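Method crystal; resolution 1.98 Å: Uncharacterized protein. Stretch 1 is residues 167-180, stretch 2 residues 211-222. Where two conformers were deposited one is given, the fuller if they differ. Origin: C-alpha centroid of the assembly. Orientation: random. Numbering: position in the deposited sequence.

Stretch 1 (167-180) PEVLARMEYEWYKQ
Stretch 2 211-222: RIFTSALVEDNK

Two helices that cross at a moderate angle can pack closely where one offers a small residue and inserts a large one nearby, and this pair is a compact example. Both are α-helical and continue helices begun earlier in the chain; most residues lie near phi/psi -63/-43, psi rising to about -17 at K179 and D220. Their N-to-C directions differ by 40° (signed crossing -40°), their axes approach to 8.4 Å, and the nearest CA atoms across the helices are those of A171 and F213, 5.1 Å apart. The contact buries 602 Å².

It opens with E168 (chi1 t, chi2 t), whose CD lies 3.9 Å from I212 CD1. One turn on, at the small residue where the backbones are nearest, A171 CB points toward the partner and meets I212 CG2 at 3.7 Å and F213 CB at 4.2 Å. R172 (m, t, t) starts away, but its end comes nearer, and I212 CG2 (I212 m, m) lies over one face of the guanidinium. Separately, R172 NE donates to E168 OE2 at 2.8 Å in a salt bridge.

E174 (m, m) brings its CB to 4.2 Å from F213 CE2, then leads away. Y175 (chi1 -165°, chi2 77°) is the knob, seated among F213, A216, L217 and D220. Its edge addresses the face of F213 (chi1 t, chi2 -84°), centroids 5.4 Å apart and planes at 72°, while A216 CB stands 3.9 Å from the centroid of the Y175 ring, over one face. At the polar end of this socket, Y175 OH donates to D220 OD2 (D220 chi1 t) at 2.8 Å, pairing the hydroxyl of this buried residue with a carboxylate.

Y178 (chi1 157°, chi2 69°) places CE2 3.9 Å from L217 CD1 (L217 t, p); a water donates to both Y178 OH (2.9 Å) and N221 OD1 (3.2 Å). Finally K179 (m, t, chi3 92°, t) brings CE within 3.7 Å of D220 OD2.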

# COMPACT_ATOMS: atom_id res chain seq x y z
N PRO A 167 -1.42 5.36 -7.38
CA PRO A 167 -2.90 5.38 -7.46
C PRO A 167 -3.48 4.77 -8.73
O PRO A 167 -4.54 4.12 -8.67
CB PRO A 167 -3.25 6.88 -7.34
CG PRO A 167 -2.08 7.49 -6.56
CD PRO A 167 -0.86 6.69 -7.04
N GLU A 168 -2.78 4.93 -9.86
CA GLU A 168 -3.26 4.34 -11.09
C GLU A 168 -3.14 2.82 -11.02
O GLU A 168 -4.04 2.11 -11.45
CB GLU A 168 -2.56 4.89 -12.34
CG GLU A 168 -2.81 4.04 -13.58
CD GLU A 168 -2.43 4.73 -14.86
OE1 GLU A 168 -1.85 5.84 -14.82
OE2 GLU A 168 -2.73 4.16 -15.93
N VAL A 169 -2.03 2.33 -10.46
CA VAL A 169 -1.87 0.86 -10.32
C VAL A 169 -3.00 0.30 -9.42
O VAL A 169 -3.63 -0.72 -9.73
CB VAL A 169 -0.47 0.49 -9.76
CG1 VAL A 169 -0.40 -1.00 -9.43
CG2 VAL A 169 0.65 0.89 -10.75
N LEU A 170 -3.26 0.98 -8.32
CA LEU A 170 -4.28 0.52 -7.37
C LEU A 170 -5.68 0.55 -7.99
O LEU A 170 -6.44 -0.39 -7.83
CB LEU A 170 -4.23 1.33 -6.07
CG LEU A 170 -5.22 0.94 -4.97
CD1 LEU A 170 -5.00 -0.54 -4.51
CD2 LEU A 170 -5.13 1.90 -3.78
N ALA A 171 -6.03 1.64 -8.66
CA ALA A 171 -7.35 1.77 -9.28
C ALA A 171 -7.58 0.69 -10.37
O ALA A 171 -8.66 0.10 -10.46
CB ALA A 171 -7.52 3.19 -9.85
N ARG A 172 -6.55 0.44 -11.18
CA ARG A 172 -6.63 -0.63 -12.22
C ARG A 172 -6.71 -2.02 -11.63
O ARG A 172 -7.42 -2.89 -12.16
CB ARG A 172 -5.45 -0.54 -13.20
CG ARG A 172 -5.57 0.64 -14.13
CD ARG A 172 -4.51 0.64 -15.26
NE ARG A 172 -4.42 1.96 -15.90
CZ ARG A 172 -5.33 2.45 -16.75
NH1 ARG A 172 -6.42 1.75 -17.05
NH2 ARG A 172 -5.16 3.66 -17.28
N MET A 173 -6.02 -2.23 -10.51
CA MET A 173 -6.14 -3.48 -9.76
C MET A 173 -7.57 -3.64 -9.20
O MET A 173 -8.17 -4.70 -9.33
CB MET A 173 -5.10 -3.56 -8.64
CG MET A 173 -5.12 -4.90 -7.85
SD MET A 173 -4.73 -4.67 -6.09
CE MET A 173 -6.36 -4.10 -5.57
N GLU A 174 -8.09 -2.60 -8.57
CA GLU A 174 -9.47 -2.63 -8.09
C GLU A 174 -10.45 -2.87 -9.23
O GLU A 174 -11.44 -3.57 -9.05
CB GLU A 174 -9.88 -1.38 -7.29
CG GLU A 174 -9.06 -1.05 -5.99
CD GLU A 174 -9.13 -2.09 -4.89
OE1 GLU A 174 -9.97 -3.01 -4.93
OE2 GLU A 174 -8.30 -1.99 -3.96
N TYR A 175 -10.21 -2.26 -10.39
CA TYR A 175 -11.07 -2.51 -11.54
C TYR A 175 -10.99 -3.99 -11.99
O TYR A 175 -12.03 -4.59 -12.29
CB TYR A 175 -10.77 -1.59 -12.74
CG TYR A 175 -11.90 -1.66 -13.73
CD1 TYR A 175 -13.08 -0.98 -13.47
CD2 TYR A 175 -11.83 -2.46 -14.86
CE1 TYR A 175 -14.16 -1.06 -14.31
CE2 TYR A 175 -12.94 -2.55 -15.74
CZ TYR A 175 -14.10 -1.84 -15.43
OH TYR A 175 -15.21 -1.88 -16.24
N GLU A 176 -9.79 -4.56 -12.05
CA GLU A 176 -9.64 -6.01 -12.39
C GLU A 176 -10.38 -6.89 -11.39
O GLU A 176 -11.03 -7.89 -11.76
CB GLU A 176 -8.17 -6.44 -12.47
CG GLU A 176 -7.42 -5.89 -13.68
CD GLU A 176 -8.08 -6.28 -15.03
OE1 GLU A 176 -8.37 -7.48 -15.25
OE2 GLU A 176 -8.31 -5.38 -15.86
N TRP A 177 -10.29 -6.52 -10.12
CA TRP A 177 -10.99 -7.26 -9.08
C TRP A 177 -12.50 -7.15 -9.25
O TRP A 177 -13.22 -8.14 -9.15
CB TRP A 177 -10.58 -6.75 -7.71
CG TRP A 177 -10.58 -7.76 -6.61
CD1 TRP A 177 -10.99 -9.07 -6.67
CD2 TRP A 177 -10.13 -7.53 -5.28
NE1 TRP A 177 -10.82 -9.67 -5.43
CE2 TRP A 177 -10.29 -8.75 -4.56
CE3 TRP A 177 -9.63 -6.40 -4.60
CZ2 TRP A 177 -9.95 -8.88 -3.20
CZ3 TRP A 177 -9.27 -6.53 -3.26
CH2 TRP A 177 -9.44 -7.77 -2.57
N TYR A 178 -12.99 -5.94 -9.51
CA TYR A 178 -14.42 -5.70 -9.78
C TYR A 178 -14.97 -6.56 -10.93
O TYR A 178 -16.12 -7.02 -10.88
CB TYR A 178 -14.62 -4.22 -10.11
CG TYR A 178 -15.88 -3.93 -10.92
CD1 TYR A 178 -17.15 -4.09 -10.36
CD2 TYR A 178 -15.79 -3.48 -12.23
CE1 TYR A 178 -18.29 -3.80 -11.07
CE2 TYR A 178 -16.95 -3.18 -12.97
CZ TYR A 178 -18.19 -3.34 -12.38
OH TYR A 178 -19.35 -3.06 -13.10
N LYS A 179 -14.17 -6.77 -11.96
CA LYS A 179 -14.63 -7.54 -13.13
C LYS A 179 -14.89 -9.02 -12.80
O LYS A 179 -15.57 -9.71 -13.55
CB LYS A 179 -13.62 -7.44 -14.26
CG LYS A 179 -13.60 -6.08 -14.90
CD LYS A 179 -12.44 -6.01 -15.87
CE LYS A 179 -12.87 -6.43 -17.25
NZ LYS A 179 -11.70 -6.94 -18.02
N GLN A 180 -14.35 -9.48 -11.68
CA GLN A 180 -14.61 -10.82 -11.19
C GLN A 180 -15.88 -10.86 -10.33
O GLN A 180 -16.27 -11.92 -9.86
CB GLN A 180 -13.41 -11.36 -10.39
CG GLN A 180 -12.11 -11.41 -11.21
CD GLN A 180 -10.90 -11.81 -10.38
OE1 GLN A 180 -9.75 -11.71 -10.85
NE2 GLN A 180 -11.12 -12.24 -9.16
N ARG A 211 -10.41 8.93 -10.90
CA ARG A 211 -10.45 9.20 -12.33
C ARG A 211 -10.08 7.94 -13.13
O ARG A 211 -10.77 7.58 -14.08
CB ARG A 211 -9.53 10.37 -12.68
CG ARG A 211 -10.04 11.69 -12.07
CD ARG A 211 -9.33 12.89 -12.66
NE ARG A 211 -8.05 13.15 -12.02
CZ ARG A 211 -7.83 14.18 -11.19
NH1 ARG A 211 -8.80 15.04 -10.89
NH2 ARG A 211 -6.63 14.34 -10.66
N ILE A 212 -9.03 7.25 -12.72
CA ILE A 212 -8.63 6.01 -13.41
C ILE A 212 -9.72 4.94 -13.36
O ILE A 212 -10.05 4.32 -14.40
CB ILE A 212 -7.28 5.46 -12.89
CG1 ILE A 212 -6.12 6.45 -13.17
CG2 ILE A 212 -6.98 4.04 -13.44
CD1 ILE A 212 -5.75 6.70 -14.68
N PHE A 213 -10.29 4.72 -12.17
CA PHE A 213 -11.27 3.63 -12.03
C PHE A 213 -12.51 3.95 -12.90
O PHE A 213 -13.01 3.09 -13.64
CB PHE A 213 -11.69 3.46 -10.56
CG PHE A 213 -12.63 2.34 -10.33
CD1 PHE A 213 -14.01 2.51 -10.52
CD2 PHE A 213 -12.16 1.08 -9.91
CE1 PHE A 213 -14.91 1.43 -10.31
CE2 PHE A 213 -13.03 0.02 -9.69
CZ PHE A 213 -14.42 0.18 -9.90
N THR A 214 -13.03 5.17 -12.75
CA THR A 214 -14.21 5.55 -13.52
C THR A 214 -13.96 5.64 -15.04
O THR A 214 -14.87 5.34 -15.79
CB THR A 214 -14.90 6.82 -12.97
OG1 THR A 214 -14.01 7.95 -13.04
CG2 THR A 214 -15.38 6.57 -11.53
N SER A 215 -12.75 6.03 -15.47
CA SER A 215 -12.44 5.97 -16.92
C SER A 215 -12.47 4.53 -17.40
O SER A 215 -12.94 4.28 -18.49
CB SER A 215 -11.07 6.56 -17.25
OG SER A 215 -11.12 7.92 -16.91
N ALA A 216 -11.95 3.60 -16.58
CA ALA A 216 -11.93 2.18 -16.94
C ALA A 216 -13.37 1.66 -17.07
O ALA A 216 -13.72 0.96 -18.03
CB ALA A 216 -11.11 1.35 -15.90
N LEU A 217 -14.20 2.03 -16.09
CA LEU A 217 -15.59 1.62 -16.09
C LEU A 217 -16.31 2.06 -17.38
O LEU A 217 -17.02 1.27 -18.00
CB LEU A 217 -16.31 2.18 -14.84
CG LEU A 217 -17.77 1.80 -14.67
CD1 LEU A 217 -17.92 0.30 -14.42
CD2 LEU A 217 -18.35 2.58 -13.47
N VAL A 218 -16.14 3.32 -17.76
CA VAL A 218 -16.74 3.84 -19.00
C VAL A 218 -16.20 3.16 -20.25
O VAL A 218 -16.98 2.74 -21.13
CB VAL A 218 -16.51 5.38 -19.13
CG1 VAL A 218 -16.87 5.90 -20.55
CG2 VAL A 218 -17.30 6.11 -18.06
N GLU A 219 -14.88 3.02 -20.36
CA GLU A 219 -14.33 2.47 -21.59
C GLU A 219 -14.70 0.99 -21.77
O GLU A 219 -14.85 0.53 -22.91
CB GLU A 219 -12.82 2.77 -21.72
CG GLU A 219 -11.90 1.62 -21.42
CD GLU A 219 -11.90 0.58 -22.52
OE1 GLU A 219 -11.97 0.98 -23.71
OE2 GLU A 219 -11.86 -0.63 -22.19
N ASP A 220 -14.92 0.28 -20.66
CA ASP A 220 -15.29 -1.13 -20.64
C ASP A 220 -16.81 -1.34 -20.78
O ASP A 220 -17.27 -2.44 -21.05
CB ASP A 220 -14.81 -1.73 -19.32
CG ASP A 220 -14.85 -3.23 -19.31
OD1 ASP A 220 -14.41 -3.83 -20.31
OD2 ASP A 220 -15.29 -3.80 -18.29
N ASN A 221 -17.59 -0.27 -20.55
CA ASN A 221 -19.04 -0.36 -20.56
C ASN A 221 -19.60 0.84 -21.33
O ASN A 221 -20.11 1.78 -20.75
CB ASN A 221 -19.59 -0.35 -19.13
CG ASN A 221 -19.08 -1.52 -18.31
OD1 ASN A 221 -19.71 -2.57 -18.29
ND2 ASN A 221 -17.93 -1.35 -17.64
N LYS A 222 -19.45 0.82 -22.64
CA LYS A 222 -19.80 1.99 -23.45
C LYS A 222 -21.28 2.31 -23.44
O LYS A 222 -21.66 3.45 -23.71
CB LYS A 222 -19.25 1.87 -24.88
CG LYS A 222 -17.73 2.16 -24.91
CD LYS A 222 -17.08 1.75 -26.20
CE LYS A 222 -15.57 2.06 -26.15
NZ LYS A 222 -15.02 1.88 -27.51
O HOH W 1 -18.85 -4.21 -15.73